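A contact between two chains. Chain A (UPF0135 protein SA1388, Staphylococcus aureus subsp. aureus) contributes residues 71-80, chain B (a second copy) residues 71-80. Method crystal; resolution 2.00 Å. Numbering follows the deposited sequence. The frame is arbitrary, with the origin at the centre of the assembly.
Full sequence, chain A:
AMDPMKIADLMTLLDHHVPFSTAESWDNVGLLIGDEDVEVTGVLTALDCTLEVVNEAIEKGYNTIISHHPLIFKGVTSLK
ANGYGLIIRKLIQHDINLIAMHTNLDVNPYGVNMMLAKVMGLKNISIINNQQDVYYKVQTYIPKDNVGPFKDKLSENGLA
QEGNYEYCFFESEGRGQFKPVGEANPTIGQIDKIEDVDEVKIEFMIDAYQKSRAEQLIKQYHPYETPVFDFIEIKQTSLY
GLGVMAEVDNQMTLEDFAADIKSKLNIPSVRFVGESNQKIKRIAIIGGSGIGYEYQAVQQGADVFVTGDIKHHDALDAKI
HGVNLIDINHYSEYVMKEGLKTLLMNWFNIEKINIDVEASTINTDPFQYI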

ATOM      1  N   LEU A  71       2.723  20.478  21.808  1.00 17.50           N
ATOM      2  CA  LEU A  71       3.422  19.513  22.647  1.00 18.51           C
ATOM      3  C   LEU A  71       2.922  18.091  22.339  1.00 19.84           C
ATOM      4  O   LEU A  71       3.657  17.136  22.478  1.00 19.66           O
ATOM      5  CB  LEU A  71       3.218  19.817  24.147  1.00 18.89           C
ATOM      6  CG  LEU A  71       3.760  18.859  25.210  1.00 18.45           C
ATOM      7  CD1 LEU A  71       5.284  18.764  25.124  1.00 16.06           C
ATOM      8  CD2 LEU A  71       3.324  19.316  26.601  1.00 17.06           C
ATOM      9  N   ILE A  72       1.649  17.980  22.009  1.00 21.29           N
ATOM     10  CA  ILE A  72       1.077  16.712  21.557  1.00 23.98           C
ATOM     11  C   ILE A  72       0.819  16.959  20.099  1.00 25.52           C
ATOM     12  O   ILE A  72       0.090  17.876  19.753  1.00 24.67           O
ATOM     13  CB  ILE A  72      -0.262  16.389  22.246  1.00 22.83           C
ATOM     14  CG1 ILE A  72      -0.048  16.181  23.734  1.00 22.79           C
ATOM     15  CG2 ILE A  72      -0.908  15.123  21.586  1.00 23.37           C
ATOM     16  CD1 ILE A  72      -1.348  16.197  24.570  1.00 25.20           C
ATOM     17  N   PHE A  73       1.447  16.184  19.237  1.00 28.78           N
ATOM     18  CA  PHE A  73       1.220  16.375  17.820  1.00 32.75           C
ATOM     19  C   PHE A  73       0.559  15.105  17.278  1.00 34.75           C
ATOM     20  O   PHE A  73      -0.642  15.089  16.978  1.00 35.60           O
ATOM     21  CB  PHE A  73       2.514  16.769  17.086  1.00 33.02           C
ATOM     22  CG  PHE A  73       2.370  16.832  15.573  1.00 36.85           C
ATOM     23  CD1 PHE A  73       1.225  17.395  14.975  1.00 38.97           C
ATOM     24  CD2 PHE A  73       3.393  16.335  14.735  1.00 39.85           C
ATOM     25  CE1 PHE A  73       1.083  17.442  13.573  1.00 40.90           C
ATOM     26  CE2 PHE A  73       3.261  16.383  13.313  1.00 40.86           C
ATOM     27  CZ  PHE A  73       2.103  16.939  12.737  1.00 38.77           C
ATOM     28  N   LYS A  74       1.317  14.023  17.191  1.00 36.57           N
ATOM     29  CA  LYS A  74       0.669  12.754  16.917  1.00 38.79           C
ATOM     30  C   LYS A  74       0.073  12.268  18.244  1.00 38.88           C
ATOM     31  O   LYS A  74       0.520  12.660  19.324  1.00 39.01           O
ATOM     32  CB  LYS A  74       1.652  11.755  16.306  1.00 38.82           C
ATOM     33  CG  LYS A  74       2.321  12.253  15.045  1.00 42.57           C
ATOM     34  CD  LYS A  74       2.489  11.121  14.043  1.00 47.39           C
ATOM     35  CE  LYS A  74       3.296  11.551  12.805  1.00 49.69           C
ATOM     36  NZ  LYS A  74       3.671  10.380  11.903  1.00 48.24           N
ATOM     37  N   GLY A  75      -0.949  11.432  18.197  1.00 38.67           N
ATOM     38  CA  GLY A  75      -1.503  10.996  19.465  1.00 38.03           C
ATOM     39  C   GLY A  75      -0.479  10.355  20.411  1.00 37.57           C
ATOM     40  O   GLY A  75       0.379   9.555  19.971  1.00 37.54           O
ATOM     41  N   VAL A  76      -0.585  10.699  21.705  1.00 36.28           N
ATOM     42  CA  VAL A  76       0.234  10.119  22.774  1.00 34.95           C
ATOM     43  C   VAL A  76      -0.298   8.747  23.025  1.00 32.47           C
ATOM     44  O   VAL A  76      -1.494   8.538  23.118  1.00 33.84           O
ATOM     45  CB  VAL A  76       0.171  10.900  24.157  1.00 35.01           C
ATOM     46  CG1 VAL A  76       0.987  12.153  24.113  1.00 35.91           C
ATOM     47  CG2 VAL A  76      -1.249  11.226  24.531  1.00 36.09           C
ATOM     48  N   THR A  77       0.604   7.805  23.124  1.00 30.70           N
ATOM     49  CA  THR A  77       0.266   6.397  23.293  1.00 28.22           C
ATOM     50  C   THR A  77       0.370   6.018  24.781  1.00 26.40           C
ATOM     51  O   THR A  77      -0.330   5.112  25.298  1.00 24.71           O
ATOM     52  CB  THR A  77       1.124   5.604  22.267  1.00 27.83           C
ATOM     53  OG1 THR A  77       0.251   5.061  21.251  1.00 31.39           O
ATOM     54  CG2 THR A  77       1.984   4.563  22.861  1.00 29.62           C
ATOM     55  N   SER A  78       1.204   6.757  25.498  1.00 24.09           N
ATOM     56  CA  SER A  78       1.241   6.613  26.960  1.00 22.97           C
ATOM     57  C   SER A  78       1.633   7.920  27.636  1.00 21.96           C
ATOM     58  O   SER A  78       2.095   8.864  26.968  1.00 21.20           O
ATOM     59  CB  SER A  78       2.191   5.518  27.381  1.00 24.04           C
ATOM     60  OG  SER A  78       3.511   5.906  27.088  1.00 26.82           O
ATOM     61  N   LEU A  79       1.400   7.984  28.946  1.00 19.70           N
ATOM     62  CA  LEU A  79       1.687   9.179  29.748  1.00 18.68           C
ATOM     63  C   LEU A  79       2.358   8.742  31.010  1.00 18.17           C
ATOM     64  O   LEU A  79       1.756   8.690  32.082  1.00 16.79           O
ATOM     65  CB  LEU A  79       0.400   9.949  30.038  1.00 17.07           C
ATOM     66  CG  LEU A  79      -0.298  10.487  28.783  1.00 20.16           C
ATOM     67  CD1 LEU A  79      -1.759  10.837  29.000  1.00 19.51           C
ATOM     68  CD2 LEU A  79       0.449  11.681  28.174  1.00 18.91           C
ATOM     69  N   LYS A  80       3.645   8.497  30.867  1.00 18.24           N
ATOM     70  CA  LYS A  80       4.492   8.042  31.939  1.00 18.87           C
ATOM     71  C   LYS A  80       5.410   9.148  32.434  1.00 19.38           C
ATOM     72  O   LYS A  80       5.550  10.205  31.799  1.00 20.24           O
ATOM     73  CB  LYS A  80       5.270   6.801  31.466  1.00 18.70           C
ATOM     74  CG  LYS A  80       4.304   5.625  31.105  1.00 19.05           C
ATOM     75  CD  LYS A  80       5.037   4.381  30.621  1.00 20.51           C
ATOM     76  CE  LYS A  80       5.835   4.639  29.337  1.00 27.57           C
ATOM     77  NZ  LYS A  80       6.610   3.385  28.988  1.00 29.90           N
TER
ATOM     78  N   LEU B  71      -7.296   2.282  27.793  1.00 16.01           N
ATOM     79  CA  LEU B  71      -7.988   3.545  27.850  1.00 16.84           C
ATOM     80  C   LEU B  71      -7.441   4.462  26.745  1.00 18.29           C
ATOM     81  O   LEU B  71      -8.170   5.291  26.203  1.00 18.06           O
ATOM     82  CB  LEU B  71      -7.759   4.206  29.219  1.00 15.72           C
ATOM     83  CG  LEU B  71      -8.471   5.547  29.494  1.00 16.95           C
ATOM     84  CD1 LEU B  71     -10.051   5.412  29.320  1.00 13.24           C
ATOM     85  CD2 LEU B  71      -8.090   6.163  30.831  1.00 15.26           C
ATOM     86  N   ILE B  72      -6.141   4.363  26.484  1.00 19.02           N
ATOM     87  CA  ILE B  72      -5.536   5.107  25.368  1.00 21.88           C
ATOM     88  C   ILE B  72      -5.256   4.047  24.324  1.00 23.74           C
ATOM     89  O   ILE B  72      -4.477   3.130  24.574  1.00 23.57           O
ATOM     90  CB  ILE B  72      -4.233   5.852  25.761  1.00 21.46           C
ATOM     91  CG1 ILE B  72      -4.533   6.993  26.743  1.00 22.32           C
ATOM     92  CG2 ILE B  72      -3.512   6.420  24.486  1.00 22.54           C
ATOM     93  CD1 ILE B  72      -3.242   7.565  27.447  1.00 21.60           C
ATOM     94  N   PHE B  73      -5.929   4.130  23.190  1.00 26.82           N
ATOM     95  CA  PHE B  73      -5.710   3.136  22.151  1.00 31.32           C
ATOM     96  C   PHE B  73      -5.002   3.785  20.976  1.00 33.42           C
ATOM     97  O   PHE B  73      -3.818   3.569  20.765  1.00 34.43           O
ATOM     98  CB  PHE B  73      -7.010   2.430  21.735  1.00 31.90           C
ATOM     99  CG  PHE B  73      -6.803   1.341  20.720  1.00 34.77           C
ATOM    100  CD1 PHE B  73      -5.945   0.256  20.985  1.00 36.96           C
ATOM    101  CD2 PHE B  73      -7.463   1.384  19.490  1.00 38.47           C
ATOM    102  CE1 PHE B  73      -5.730  -0.736  20.050  1.00 37.89           C
ATOM    103  CE2 PHE B  73      -7.251   0.368  18.521  1.00 39.03           C
ATOM    104  CZ  PHE B  73      -6.383  -0.684  18.807  1.00 38.23           C
ATOM    105  N   LYS B  74      -5.702   4.608  20.221  1.00 35.26           N
ATOM    106  CA  LYS B  74      -4.974   5.417  19.277  1.00 37.60           C
ATOM    107  C   LYS B  74      -4.492   6.675  20.027  1.00 37.85           C
ATOM    108  O   LYS B  74      -5.152   7.158  20.950  1.00 38.86           O
ATOM    109  CB  LYS B  74      -5.826   5.672  18.035  1.00 37.94           C
ATOM    110  CG  LYS B  74      -5.751   4.466  17.096  1.00 41.92           C
ATOM    111  CD  LYS B  74      -7.106   3.982  16.642  1.00 48.14           C
ATOM    112  CE  LYS B  74      -6.960   2.784  15.698  1.00 50.71           C
ATOM    113  NZ  LYS B  74      -8.207   1.944  15.678  1.00 52.15           N
ATOM    114  N   GLY B  75      -3.332   7.195  19.671  1.00 37.78           N
ATOM    115  CA  GLY B  75      -2.823   8.330  20.420  1.00 36.68           C
ATOM    116  C   GLY B  75      -3.888   9.387  20.706  1.00 36.49           C
ATOM    117  O   GLY B  75      -4.697   9.722  19.836  1.00 35.88           O
ATOM    118  N   VAL B  76      -3.897   9.932  21.921  1.00 34.94           N
ATOM    119  CA  VAL B  76      -4.817  11.021  22.201  1.00 33.82           C
ATOM    120  C   VAL B  76      -4.186  12.305  21.682  1.00 31.76           C
ATOM    121  O   VAL B  76      -2.982  12.491  21.805  1.00 31.85           O
ATOM    122  CB  VAL B  76      -5.199  11.104  23.709  1.00 34.68           C
ATOM    123  CG1 VAL B  76      -5.687   9.741  24.224  1.00 35.37           C
ATOM    124  CG2 VAL B  76      -4.042  11.589  24.521  1.00 35.45           C
ATOM    125  N   THR B  77      -4.975  13.156  21.033  1.00 29.71           N
ATOM    126  CA  THR B  77      -4.450  14.430  20.546  1.00 27.66           C
ATOM    127  C   THR B  77      -4.711  15.597  21.506  1.00 26.13           C
ATOM    128  O   THR B  77      -4.187  16.700  21.305  1.00 24.77           O
ATOM    129  CB  THR B  77      -4.982  14.784  19.165  1.00 28.60           C
ATOM    130  OG1 THR B  77      -6.405  14.693  19.172  1.00 27.99           O
ATOM    131  CG2 THR B  77      -4.415  13.829  18.109  1.00 29.06           C
ATOM    132  N   SER B  78      -5.517  15.350  22.538  1.00 23.24           N
ATOM    133  CA  SER B  78      -5.723  16.365  23.581  1.00 22.86           C
ATOM    134  C   SER B  78      -6.113  15.764  24.913  1.00 21.53           C
ATOM    135  O   SER B  78      -6.592  14.635  24.986  1.00 21.00           O
ATOM    136  CB  SER B  78      -6.805  17.357  23.161  1.00 22.30           C
ATOM    137  OG  SER B  78      -8.060  16.754  23.296  1.00 25.12           O
ATOM    138  N   LEU B  79      -5.937  16.546  25.975  1.00 20.25           N
ATOM    139  CA  LEU B  79      -6.289  16.093  27.312  1.00 19.10           C
ATOM    140  C   LEU B  79      -7.052  17.226  27.984  1.00 19.10           C
ATOM    141  O   LEU B  79      -6.502  18.004  28.785  1.00 17.18           O
ATOM    142  CB  LEU B  79      -5.023  15.685  28.084  1.00 19.36           C
ATOM    143  CG  LEU B  79      -4.297  14.486  27.456  1.00 20.50           C
ATOM    144  CD1 LEU B  79      -2.891  14.287  27.978  1.00 21.56           C
ATOM    145  CD2 LEU B  79      -5.122  13.208  27.719  1.00 19.90           C
ATOM    146  N   LYS B  80      -8.308  17.353  27.565  1.00 18.57           N
ATOM    147  CA  LYS B  80      -9.231  18.363  28.087  1.00 19.12           C
ATOM    148  C   LYS B  80     -10.162  17.761  29.137  1.00 19.31           C
ATOM    149  O   LYS B  80     -10.206  16.527  29.281  1.00 20.24           O
ATOM    150  CB  LYS B  80     -10.046  18.960  26.953  1.00 18.42           C
ATOM    151  CG  LYS B  80      -9.213  19.903  26.104  1.00 19.56           C
ATOM    152  CD  LYS B  80      -9.951  20.405  24.886  1.00 19.60           C
ATOM    153  CE  LYS B  80     -10.465  19.253  24.021  1.00 24.61           C
ATOM    154  NZ  LYS B  80     -11.060  19.840  22.775  1.00 28.53           N
TER

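The two copies of the 71-80 segment meet in a compact, nearly symmetric antiparallel contact, in which a single backbone bridge between the valines is framed by close glycine packing and a small cluster of aliphatic side chains. The bridge consists of two reciprocal hydrogen bonds: Val A76 N donates to Val B76 O at 3.0 Å, and Val B76 N donates to Val A76 O, also at 3.0 Å, with N-H...O angles of 157° and 148°. Each valine thus satisfies both of its backbone polar groups against its counterpart.

Such an approach depends on the preceding residue. The CA atoms of Gly A75 and Gly B75 lie 3.1 Å apart, and a CB on either glycine would point toward the other chain: an ideal CB on Gly A75 would clash at 2.1 Å with Gly B75 C, and one on Gly B75 at 2.0 Å with Gly A75 C. Without side chains, the glycines bring their CA atoms close enough for CA-H...O contacts with the valine carbonyls, Gly A75 CA to Val B76 O at 3.1 Å and Gly B75 CA to Val A76 O at 3.0 Å, so each carbonyl that accepts the amide hydrogen bond also receives a CA-H group.

Ile A72 and Ile B72, both buried, point toward the partner chain. Their CG2 methyls pack against backbone oxygens, with Ile A72 CG2 3.4 Å from Val B76 O and Ile B72 CG2 3.2 Å from Val A76 O, while their CD1 methyls reach the leucines: Ile A72 CD1 is 4.2 Å from Leu B79 CD1, and Ile B72 CD1 is 3.9 Å from Leu A79 CD1. The leucines also touch each other, Leu A79 CD1 to Leu B79 CD1 at 3.8 Å, linking the two isoleucine-leucine pairs into a row of four apolar side chains. Together the two stretches bury 496 Å².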